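Local coordinates for protein Non-ribosomal peptide synthetase (Methanobrevibacter ruminantium, PDB 6VTJ) that probably releases a carrier-bound peptide by NAD(P)H-dependent reduction of its thioester, as the thiolation-reductase part of an archaeal non-ribosomal peptide synthetase, at residues Thr225-Phe231 with Lys291-Ser295; Met322-Gly328 with Tyr476-Leu480; Cys388-Ile394 with Trp469-Asp473. All coordinates share one frame; numbering follows the deposited sequence.

Contact 1: Thr225-Phe231 with Lys291-Ser295; sequences TADDYIF and KYVCS
The F231 ring overlaps the aliphatic part of K291, the two side chains crossing at about a right angle with F231 CE2 3.7 Å from K291 CD. Both K291 CD and S295 CB approach the same side of the ring obliquely, S295 CB lying 3.7 Å from F231 CD1, and C294 SG stands at the ring edge, 82° off the normal, as a sulfur-aromatic contact. Beside the phenylalanine, I230 extends CD1 to within 3.7 Å of Y292 CA and meets the edge of the Y292 ring near its plane. With CG1 anti to the backbone N (chi1 -178°) and the next torsion also extended, CD1 reaches Y292.

Beyond the ring, K291 bends at its third torsion (chi3 -126°) and delivers NZ into the loop that precedes helix 229-246. The main acceptor is D227 O, with NZ above the carbonyl plane rather than on a lone pair; the separation is unusually short, so its exact length is doubtful. Weak bonds run from NZ to T225 O at 3.2 Å and to T225 OG1. The D228 carboxylate adds a salt bridge, its hydrogen bond weak, with D228 OD1 3.3 Å from K291 NZ. One ammonium thus meets four oxygens, and only the D227 O bond is not weak. S295 OG donates to Y292 O at 2.9 Å and also bonds N234.

Y292 stands where the tyrosine of the Tyr-x-x-x-Lys pattern of short-chain dehydrogenases falls, and its side chain is about 6 Å from the bound 4'-phosphopantetheine. K72, in the carrier-protein region, bonds A226 O, so the loop also meets that domain. Helices 229-246 and 291-308 meet here at their N-terminal ends as successive crossovers of the Rossmann-type fold, linking parallel strands 213-216, 252-258 and 313-322, while helix 94-99 covers C294.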
loop_
_atom_site.group_PDB
_atom_site.type_symbol
_atom_site.label_atom_id
_atom_site.label_comp_id
_atom_site.label_asym_id
_atom_site.label_seq_id
_atom_site.Cartn_x
_atom_site.Cartn_y
_atom_site.Cartn_z
ATOM N N THR A 225 -4.464 2.326 -11.221
ATOM C CA THR A 225 -3.593 2.226 -12.381
ATOM C C THR A 225 -4.444 1.913 -13.597
ATOM O O THR A 225 -5.525 1.330 -13.487
ATOM C CB THR A 225 -2.517 1.137 -12.246
ATOM O OG1 THR A 225 -3.049 -0.107 -12.717
ATOM C CG2 THR A 225 -2.068 0.969 -10.799
ATOM N N ALA A 226 -3.920 2.279 -14.767
ATOM C CA ALA A 226 -4.635 2.089 -16.020
ATOM C C ALA A 226 -4.367 0.747 -16.687
ATOM O O ALA A 226 -5.078 0.405 -17.635
ATOM C CB ALA A 226 -4.288 3.216 -17.007
ATOM N N ASP A 227 -3.360 -0.010 -16.254
ATOM C CA ASP A 227 -3.137 -1.321 -16.862
ATOM C C ASP A 227 -2.921 -2.414 -15.820
ATOM O O ASP A 227 -3.198 -2.216 -14.634
ATOM C CB ASP A 227 -1.956 -1.283 -17.833
ATOM C CG ASP A 227 -0.729 -0.630 -17.247
ATOM O OD1 ASP A 227 -0.409 -0.880 -16.061
ATOM O OD2 ASP A 227 -0.061 0.114 -17.995
ATOM N N ASP A 228 -2.417 -3.570 -16.244
ATOM C CA ASP A 228 -2.388 -4.740 -15.377
ATOM C C ASP A 228 -0.988 -5.107 -14.903
ATOM O O ASP A 228 -0.774 -6.227 -14.427
ATOM C CB ASP A 228 -3.053 -5.925 -16.080
ATOM C CG ASP A 228 -4.564 -5.814 -16.058
ATOM O OD1 ASP A 228 -5.056 -4.781 -15.549
ATOM O OD2 ASP A 228 -5.256 -6.748 -16.521
ATOM N N TYR A 229 -0.028 -4.193 -15.013
ATOM C CA TYR A 229 1.305 -4.490 -14.510
ATOM C C TYR A 229 1.285 -4.704 -12.998
ATOM O O TYR A 229 2.078 -5.502 -12.465
ATOM C CB TYR A 229 2.260 -3.362 -14.897
ATOM C CG TYR A 229 3.698 -3.604 -14.511
ATOM C CD1 TYR A 229 4.434 -4.628 -15.098
ATOM C CD2 TYR A 229 4.327 -2.802 -13.564
ATOM C CE1 TYR A 229 5.761 -4.857 -14.748
ATOM C CE2 TYR A 229 5.660 -3.014 -13.202
ATOM C CZ TYR A 229 6.376 -4.044 -13.794
ATOM O OH TYR A 229 7.704 -4.252 -13.428
ATOM N N ILE A 230 0.368 -4.019 -12.303
ATOM C CA ILE A 230 0.238 -4.170 -10.858
ATOM C C ILE A 230 0.021 -5.631 -10.495
ATOM O O ILE A 230 0.530 -6.111 -9.476
ATOM C CB ILE A 230 -0.891 -3.272 -10.315
ATOM C CG1 ILE A 230 -0.978 -3.408 -8.782
ATOM C CG2 ILE A 230 -2.219 -3.605 -10.972
ATOM C CD1 ILE A 230 -1.751 -2.284 -8.075
ATOM N N PHE A 231 -0.718 -6.365 -11.333
ATOM C CA PHE A 231 -0.923 -7.786 -11.086
ATOM C C PHE A 231 0.329 -8.598 -11.400
ATOM O O PHE A 231 0.521 -9.683 -10.830
ATOM C CB PHE A 231 -2.103 -8.307 -11.911
ATOM C CG PHE A 231 -3.440 -7.755 -11.487
ATOM C CD1 PHE A 231 -4.053 -8.188 -10.320
ATOM C CD2 PHE A 231 -4.096 -6.828 -12.275
ATOM C CE1 PHE A 231 -5.302 -7.680 -9.938
ATOM C CE2 PHE A 231 -5.326 -6.324 -11.903
ATOM C CZ PHE A 231 -5.931 -6.749 -10.734
ATOM N N LYS A 291 -7.935 -2.280 -7.639
ATOM C CA LYS A 291 -6.946 -3.181 -8.229
ATOM C C LYS A 291 -5.825 -3.536 -7.251
ATOM O O LYS A 291 -5.296 -4.653 -7.287
ATOM C CB LYS A 291 -6.354 -2.545 -9.477
ATOM C CG LYS A 291 -6.982 -2.970 -10.777
ATOM C CD LYS A 291 -5.986 -2.730 -11.899
ATOM C CE LYS A 291 -6.599 -1.888 -13.005
ATOM N NZ LYS A 291 -5.661 -1.837 -14.161
ATOM N N TYR A 292 -5.437 -2.604 -6.389
ATOM C CA TYR A 292 -4.330 -2.876 -5.486
ATOM C C TYR A 292 -4.767 -3.824 -4.381
ATOM O O TYR A 292 -4.082 -4.814 -4.085
ATOM C CB TYR A 292 -3.799 -1.572 -4.907
ATOM C CG TYR A 292 -2.884 -1.805 -3.738
ATOM C CD1 TYR A 292 -1.610 -2.302 -3.934
ATOM C CD2 TYR A 292 -3.302 -1.550 -2.434
ATOM C CE1 TYR A 292 -0.765 -2.527 -2.871
ATOM C CE2 TYR A 292 -2.472 -1.776 -1.371
ATOM C CZ TYR A 292 -1.201 -2.267 -1.600
ATOM O OH TYR A 292 -0.361 -2.508 -0.560
ATOM N N VAL A 293 -5.919 -3.546 -3.773
ATOM C CA VAL A 293 -6.465 -4.450 -2.769
ATOM C C VAL A 293 -6.699 -5.830 -3.368
ATOM O O VAL A 293 -6.415 -6.859 -2.733
ATOM C CB VAL A 293 -7.761 -3.871 -2.179
ATOM C CG1 VAL A 293 -8.300 -4.813 -1.088
ATOM C CG2 VAL A 293 -7.512 -2.474 -1.634
ATOM N N CYS A 294 -7.185 -5.876 -4.610
ATOM C CA CYS A 294 -7.464 -7.154 -5.250
ATOM C C CYS A 294 -6.191 -7.953 -5.479
ATOM O O CYS A 294 -6.146 -9.157 -5.197
ATOM C CB CYS A 294 -8.217 -6.937 -6.569
ATOM S SG CYS A 294 -8.495 -8.458 -7.485
ATOM N N SER A 295 -5.156 -7.318 -6.041
ATOM C CA SER A 295 -3.896 -8.027 -6.262
ATOM C C SER A 295 -3.296 -8.532 -4.946
ATOM O O SER A 295 -2.768 -9.651 -4.886
ATOM C CB SER A 295 -2.892 -7.135 -7.009
ATOM O OG SER A 295 -2.474 -5.994 -6.250
#

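Contact 2: Met322-Gly328 with Tyr476-Leu480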
loop_
_atom_site.group_PDB
_atom_site.type_symbol
_atom_site.label_atom_id
_atom_site.label_comp_id
_atom_site.label_asym_id
_atom_site.label_seq_id
_atom_site.Cartn_x
_atom_site.Cartn_y
_atom_site.Cartn_z
ATOM N N MET A 322 4.587 4.969 7.801
ATOM C CA MET A 322 4.942 6.362 8.056
ATOM C C MET A 322 6.422 6.498 8.425
ATOM O O MET A 322 7.167 5.519 8.529
ATOM C CB MET A 322 4.037 6.936 9.152
ATOM C CG MET A 322 2.639 7.288 8.616
ATOM S SD MET A 322 2.685 8.728 7.526
ATOM C CE MET A 322 2.385 8.080 5.859
ATOM N N SER A 323 6.827 7.744 8.648
ATOM C CA SER A 323 8.229 8.100 8.835
ATOM C C SER A 323 8.828 7.447 10.074
ATOM O O SER A 323 8.126 7.129 11.045
ATOM C CB SER A 323 8.365 9.617 8.956
ATOM O OG SER A 323 7.529 10.234 8.008
ATOM N N ARG A 324 10.153 7.279 10.034
ATOM C CA ARG A 324 10.888 6.683 11.147
ATOM C C ARG A 324 10.554 7.374 12.456
ATOM O O ARG A 324 10.441 8.606 12.527
ATOM C CB ARG A 324 12.401 6.755 10.918
ATOM C CG ARG A 324 12.903 5.813 9.850
ATOM C CD ARG A 324 14.376 5.506 10.005
ATOM N NE ARG A 324 15.244 6.658 9.733
ATOM C CZ ARG A 324 16.019 6.777 8.658
ATOM N NH1 ARG A 324 16.014 5.826 7.735
ATOM N NH2 ARG A 324 16.796 7.849 8.494
ATOM N N TYR A 325 10.392 6.558 13.493
ATOM C CA TYR A 325 10.222 7.086 14.839
ATOM C C TYR A 325 11.464 7.840 15.304
ATOM O O TYR A 325 11.360 8.886 15.966
ATOM C CB TYR A 325 9.905 5.942 15.801
ATOM C CG TYR A 325 9.638 6.412 17.210
ATOM C CD1 TYR A 325 8.467 7.097 17.519
ATOM C CD2 TYR A 325 10.551 6.184 18.233
ATOM C CE1 TYR A 325 8.211 7.539 18.826
ATOM C CE2 TYR A 325 10.303 6.618 19.541
ATOM C CZ TYR A 325 9.136 7.286 19.831
ATOM O OH TYR A 325 8.886 7.709 21.121
ATOM N N SER A 326 12.648 7.339 14.938
ATOM C CA SER A 326 13.881 7.880 15.499
ATOM C C SER A 326 14.124 9.303 15.028
ATOM O O SER A 326 14.420 10.184 15.835
ATOM C CB SER A 326 15.068 6.986 15.136
ATOM O OG SER A 326 15.205 6.835 13.724
ATOM N N ASP A 327 13.978 9.555 13.730
ATOM C CA ASP A 327 14.391 10.839 13.173
ATOM C C ASP A 327 13.411 11.448 12.179
ATOM O O ASP A 327 13.749 12.468 11.560
ATOM C CB ASP A 327 15.761 10.696 12.486
ATOM C CG ASP A 327 15.763 9.635 11.383
ATOM O OD1 ASP A 327 14.677 9.110 10.991
ATOM O OD2 ASP A 327 16.879 9.311 10.910
ATOM N N GLY A 328 12.241 10.842 11.964
ATOM C CA GLY A 328 11.223 11.440 11.116
ATOM C C GLY A 328 11.434 11.290 9.626
ATOM O O GLY A 328 10.704 11.919 8.845
ATOM N N TYR A 476 6.775 13.030 18.007
ATOM C CA TYR A 476 6.995 12.229 16.811
ATOM C C TYR A 476 6.413 12.934 15.598
ATOM O O TYR A 476 7.086 13.073 14.563
ATOM C CB TYR A 476 6.397 10.832 16.964
ATOM C CG TYR A 476 6.237 10.148 15.645
ATOM C CD1 TYR A 476 7.344 9.678 14.953
ATOM C CD2 TYR A 476 4.981 9.996 15.070
ATOM C CE1 TYR A 476 7.202 9.058 13.747
ATOM C CE2 TYR A 476 4.826 9.364 13.864
ATOM C CZ TYR A 476 5.937 8.904 13.204
ATOM O OH TYR A 476 5.783 8.280 11.991
ATOM N N LEU A 477 5.182 13.449 15.733
ATOM C CA LEU A 477 4.563 14.129 14.602
ATOM C C LEU A 477 5.392 15.342 14.199
ATOM O O LEU A 477 5.562 15.616 13.004
ATOM C CB LEU A 477 3.113 14.511 14.929
ATOM C CG LEU A 477 2.123 13.336 15.052
ATOM C CD1 LEU A 477 0.732 13.822 15.467
ATOM C CD2 LEU A 477 2.040 12.497 13.750
ATOM N N LYS A 478 5.994 16.034 15.174
ATOM C CA LYS A 478 6.814 17.181 14.789
ATOM C C LYS A 478 8.046 16.723 14.026
ATOM O O LYS A 478 8.388 17.305 12.982
ATOM C CB LYS A 478 7.201 18.008 16.011
ATOM C CG LYS A 478 6.051 18.806 16.574
ATOM C CD LYS A 478 6.439 19.509 17.864
ATOM C CE LYS A 478 5.233 20.190 18.474
ATOM N NZ LYS A 478 5.471 20.613 19.889
ATOM N N ARG A 479 8.694 15.647 14.502
ATOM C CA ARG A 479 9.800 15.070 13.744
ATOM C C ARG A 479 9.355 14.805 12.319
ATOM O O ARG A 479 10.016 15.222 11.354
ATOM C CB ARG A 479 10.306 13.777 14.401
ATOM C CG ARG A 479 10.991 13.970 15.759
ATOM C CD ARG A 479 11.922 12.818 16.098
ATOM N NE ARG A 479 11.204 11.602 16.477
ATOM C CZ ARG A 479 10.515 11.456 17.607
ATOM N NH1 ARG A 479 10.448 12.448 18.487
ATOM N NH2 ARG A 479 9.895 10.312 17.866
ATOM N N LEU A 480 8.170 14.204 12.177
ATOM C CA LEU A 480 7.688 13.827 10.855
ATOM C C LEU A 480 7.492 15.070 10.002
ATOM O O LEU A 480 8.014 15.171 8.877
ATOM C CB LEU A 480 6.381 13.039 10.996
ATOM C CG LEU A 480 5.694 12.467 9.756
ATOM C CD1 LEU A 480 4.885 11.259 10.141
ATOM C CD2 LEU A 480 4.798 13.526 9.097
HETATM O O HOH W 1 8.519 12.653 7.465
HETATM O O HOH W 2 8.273 10.750 20.309
HETATM O O HOH W 3 12.767 15.349 11.528
#
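The Y325 ring carries the R479 guanidinium over one face, NH2 lying 3.4 Å above the ring plane and offset toward the rim. The two planes are 89° apart, so the guanidinium stands on the ring rather than stacking flat; CZ also lies over the ring face, close to its normal, which supports a cation-pi contact. One face of the guanidinium itself is covered by Y476 CA, and Y325 O lies at its edge. The Y476 ring runs near parallel to that of Y325 but is slid aside, with little overlap; the closest ring atoms are Y325 CD1 and Y476 CD1, 3.8 Å apart. The edge of the Y476 ring faces S323 O and R324 O.

R479 approaches Y325 side-on: NE and NH2 both donate to the single acceptor Y325 O, each 2.8 Å from it. Their N-H...O angles of 137° and 134° show the bend expected when two donors share one atom. With CG anti to the backbone N, Y476 points its hydroxyl at the loop, and OH donates to S323 O at 2.8 Å. Nearby, L480 CG packs 3.4 Å from S323 OG, whose hydroxyl donates to a water that also bonds G328 O and L480 O. G328 has positive phi, and a CB there would run into R479 O.

Within the loop, R324 grips D327 by a two-nitrogen salt bridge, and D367 accepts from Y325 N. Main-chain carbonyls, not carboxylates, receive the helix's polar groups in the direct bonds across this contact; the arginine charge is therefore probably eased by one carbonyl and the tyrosine face, tying helix 474-485 to the loop after strand 313-322.

Contact 3: Cys388-Ile394 with Trp469-Asp473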
loop_
_atom_site.group_PDB
_atom_site.type_symbol
_atom_site.label_atom_id
_atom_site.label_comp_id
_atom_site.label_asym_id
_atom_site.label_seq_id
_atom_site.Cartn_x
_atom_site.Cartn_y
_atom_site.Cartn_z
ATOM N N CYS A 388 0.178 -6.190 11.587
ATOM C CA CYS A 388 1.368 -5.553 12.131
ATOM C C CYS A 388 1.267 -4.049 11.876
ATOM O O CYS A 388 1.787 -3.534 10.888
ATOM C CB CYS A 388 2.611 -6.172 11.504
ATOM S SG CYS A 388 4.173 -5.575 12.177
ATOM N N MET A 389 0.601 -3.347 12.788
ATOM C CA MET A 389 0.394 -1.915 12.686
ATOM C C MET A 389 0.282 -1.322 14.080
ATOM O O MET A 389 -0.143 -1.992 15.030
ATOM C CB MET A 389 -0.858 -1.575 11.861
ATOM C CG MET A 389 -2.121 -2.329 12.262
ATOM S SD MET A 389 -3.352 -2.315 10.919
ATOM C CE MET A 389 -3.973 -0.633 11.027
ATOM N N ASN A 390 0.661 -0.047 14.184
ATOM C CA ASN A 390 0.650 0.687 15.442
ATOM C C ASN A 390 -0.740 0.715 16.068
ATOM O O ASN A 390 -1.663 1.320 15.515
ATOM C CB ASN A 390 1.165 2.102 15.214
ATOM C CG ASN A 390 1.610 2.759 16.494
ATOM O OD1 ASN A 390 0.988 2.577 17.523
ATOM N ND2 ASN A 390 2.702 3.513 16.439
ATOM N N ASN A 391 -0.911 0.054 17.210
ATOM C CA ASN A 391 -2.232 -0.064 17.805
ATOM C C ASN A 391 -2.664 1.193 18.556
ATOM O O ASN A 391 -3.835 1.294 18.935
ATOM C CB ASN A 391 -2.299 -1.293 18.729
ATOM C CG ASN A 391 -1.321 -1.219 19.883
ATOM O OD1 ASN A 391 -0.113 -1.136 19.686
ATOM N ND2 ASN A 391 -1.840 -1.302 21.095
ATOM N N HIS A 392 -1.776 2.164 18.748
ATOM C CA HIS A 392 -2.151 3.430 19.390
ATOM C C HIS A 392 -2.616 4.427 18.322
ATOM O O HIS A 392 -1.887 5.337 17.905
ATOM C CB HIS A 392 -0.977 3.958 20.214
ATOM C CG HIS A 392 -0.439 2.958 21.185
ATOM N ND1 HIS A 392 0.811 2.382 21.055
ATOM C CD2 HIS A 392 -0.998 2.398 22.285
ATOM C CE1 HIS A 392 1.002 1.524 22.041
ATOM N NE2 HIS A 392 -0.080 1.513 22.800
ATOM N N TYR A 393 -3.862 4.247 17.874
ATOM C CA TYR A 393 -4.424 5.081 16.813
ATOM C C TYR A 393 -4.559 6.525 17.280
ATOM O O TYR A 393 -4.850 6.795 18.450
ATOM C CB TYR A 393 -5.808 4.594 16.386
ATOM C CG TYR A 393 -5.893 3.193 15.809
ATOM C CD1 TYR A 393 -4.755 2.480 15.452
ATOM C CD2 TYR A 393 -7.129 2.589 15.627
ATOM C CE1 TYR A 393 -4.851 1.196 14.934
ATOM C CE2 TYR A 393 -7.242 1.317 15.108
ATOM C CZ TYR A 393 -6.101 0.623 14.762
ATOM O OH TYR A 393 -6.221 -0.631 14.229
ATOM N N ILE A 394 -4.341 7.456 16.346
ATOM C CA ILE A 394 -4.562 8.874 16.569
ATOM C C ILE A 394 -5.668 9.329 15.623
ATOM O O ILE A 394 -6.081 8.601 14.719
ATOM C CB ILE A 394 -3.279 9.711 16.376
ATOM C CG1 ILE A 394 -2.724 9.584 14.966
ATOM C CG2 ILE A 394 -2.212 9.281 17.342
ATOM C CD1 ILE A 394 -1.523 10.490 14.739
ATOM N N TRP A 469 4.403 -0.999 20.386
ATOM C CA TRP A 469 4.494 0.104 19.422
ATOM C C TRP A 469 4.722 1.435 20.146
ATOM O O TRP A 469 4.083 1.705 21.160
ATOM C CB TRP A 469 3.225 0.201 18.580
ATOM C CG TRP A 469 3.083 -0.859 17.498
ATOM C CD1 TRP A 469 2.422 -2.053 17.601
ATOM C CD2 TRP A 469 3.612 -0.808 16.170
ATOM N NE1 TRP A 469 2.507 -2.743 16.416
ATOM C CE2 TRP A 469 3.218 -1.987 15.516
ATOM C CE3 TRP A 469 4.367 0.133 15.459
ATOM C CZ2 TRP A 469 3.568 -2.256 14.188
ATOM C CZ3 TRP A 469 4.718 -0.143 14.139
ATOM C CH2 TRP A 469 4.314 -1.325 13.522
ATOM N N PRO A 470 5.610 2.299 19.642
ATOM C CA PRO A 470 5.751 3.625 20.244
ATOM C C PRO A 470 4.604 4.522 19.835
ATOM O O PRO A 470 4.160 4.509 18.685
ATOM C CB PRO A 470 7.076 4.144 19.674
ATOM C CG PRO A 470 7.249 3.448 18.405
ATOM C CD PRO A 470 6.563 2.092 18.533
ATOM N N GLU A 471 4.152 5.338 20.777
ATOM C CA GLU A 471 3.047 6.243 20.507
ATOM C C GLU A 471 3.454 7.293 19.482
ATOM O O GLU A 471 4.570 7.815 19.506
ATOM C CB GLU A 471 2.603 6.924 21.794
ATOM C CG GLU A 471 1.984 5.962 22.773
ATOM C CD GLU A 471 0.744 6.518 23.437
ATOM O OE1 GLU A 471 -0.364 5.999 23.146
ATOM O OE2 GLU A 471 0.886 7.471 24.249
ATOM N N ALA A 472 2.541 7.595 18.567
ATOM C CA ALA A 472 2.732 8.701 17.631
ATOM C C ALA A 472 2.293 9.992 18.320
ATOM O O ALA A 472 1.266 10.591 17.997
ATOM C CB ALA A 472 1.961 8.467 16.337
ATOM N N ASP A 473 3.082 10.395 19.323
ATOM C CA ASP A 473 2.812 11.618 20.069
ATOM C C ASP A 473 3.218 12.862 19.266
ATOM O O ASP A 473 3.764 12.781 18.152
ATOM C CB ASP A 473 3.521 11.593 21.422
ATOM C CG ASP A 473 5.011 11.305 21.307
ATOM O OD1 ASP A 473 5.597 11.513 20.225
ATOM O OD2 ASP A 473 5.599 10.845 22.299
HETATM O O HOH W 4 1.996 -2.188 21.211
HETATM O O HOH W 5 0.009 7.193 19.131
#
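W469 lays one indole face on the backbone at M389 and N390. As a CH-pi contact, N390 CA sits 3.5 Å from the centroid of the W469 five-membered ring, 17° off its normal. M389 O is close to NE1, but the angle is too poor for a hydrogen bond. At the ring edge, C388 SG makes a sulfur-aromatic contact through CZ2.

Hydrogen bonding centres on N390. Its CG is anti to the backbone N (chi1 -161°), and ND2 donates almost straight to P470 O, 2.9 Å away and in the amide plane, while OD1 accepts from H392 N in an Asx turn. Two waters bridge the loops, one from N391 OD1 to W469 N, the other from H392 O to A472 N.

Packing closes the far end: E471 CG lies over one face of the H392 ring, and I394 CD1 meets A472 CB at 4.3 Å. Replacing W469 by an alanine is likely to leave the M389-N390 peptide without its indole cover and open a gap there.

Buried amide, peptide and indole surfaces carry the contact without a salt bridge between the segments, and the N390 amide is engaged through both its oxygen and its nitrogen.

In the fold
Contact 1 closes before the others open; its centre lies about 30 Å from that of contact 2 and 29 Å from that of contact 3. Contact 3 is nested within the loop closed by contact 2, their centres 12 Å apart. These two touch directly, with Y325 CE1 3.7 Å from P470 CB and L477 packing on I394. D473, ending segment 469-473, caps helix 474-485 through Y476 N. Strands 313-322 and 385-388, leading into segments 322-328 and 388-394, pair in the same sheet that contact 1 borders through its crossover helices. The C-terminal chain is thereby anchored to the Rossmann-type sheet, while contact 1 meets the carrier region through the K72 bond to A226 O.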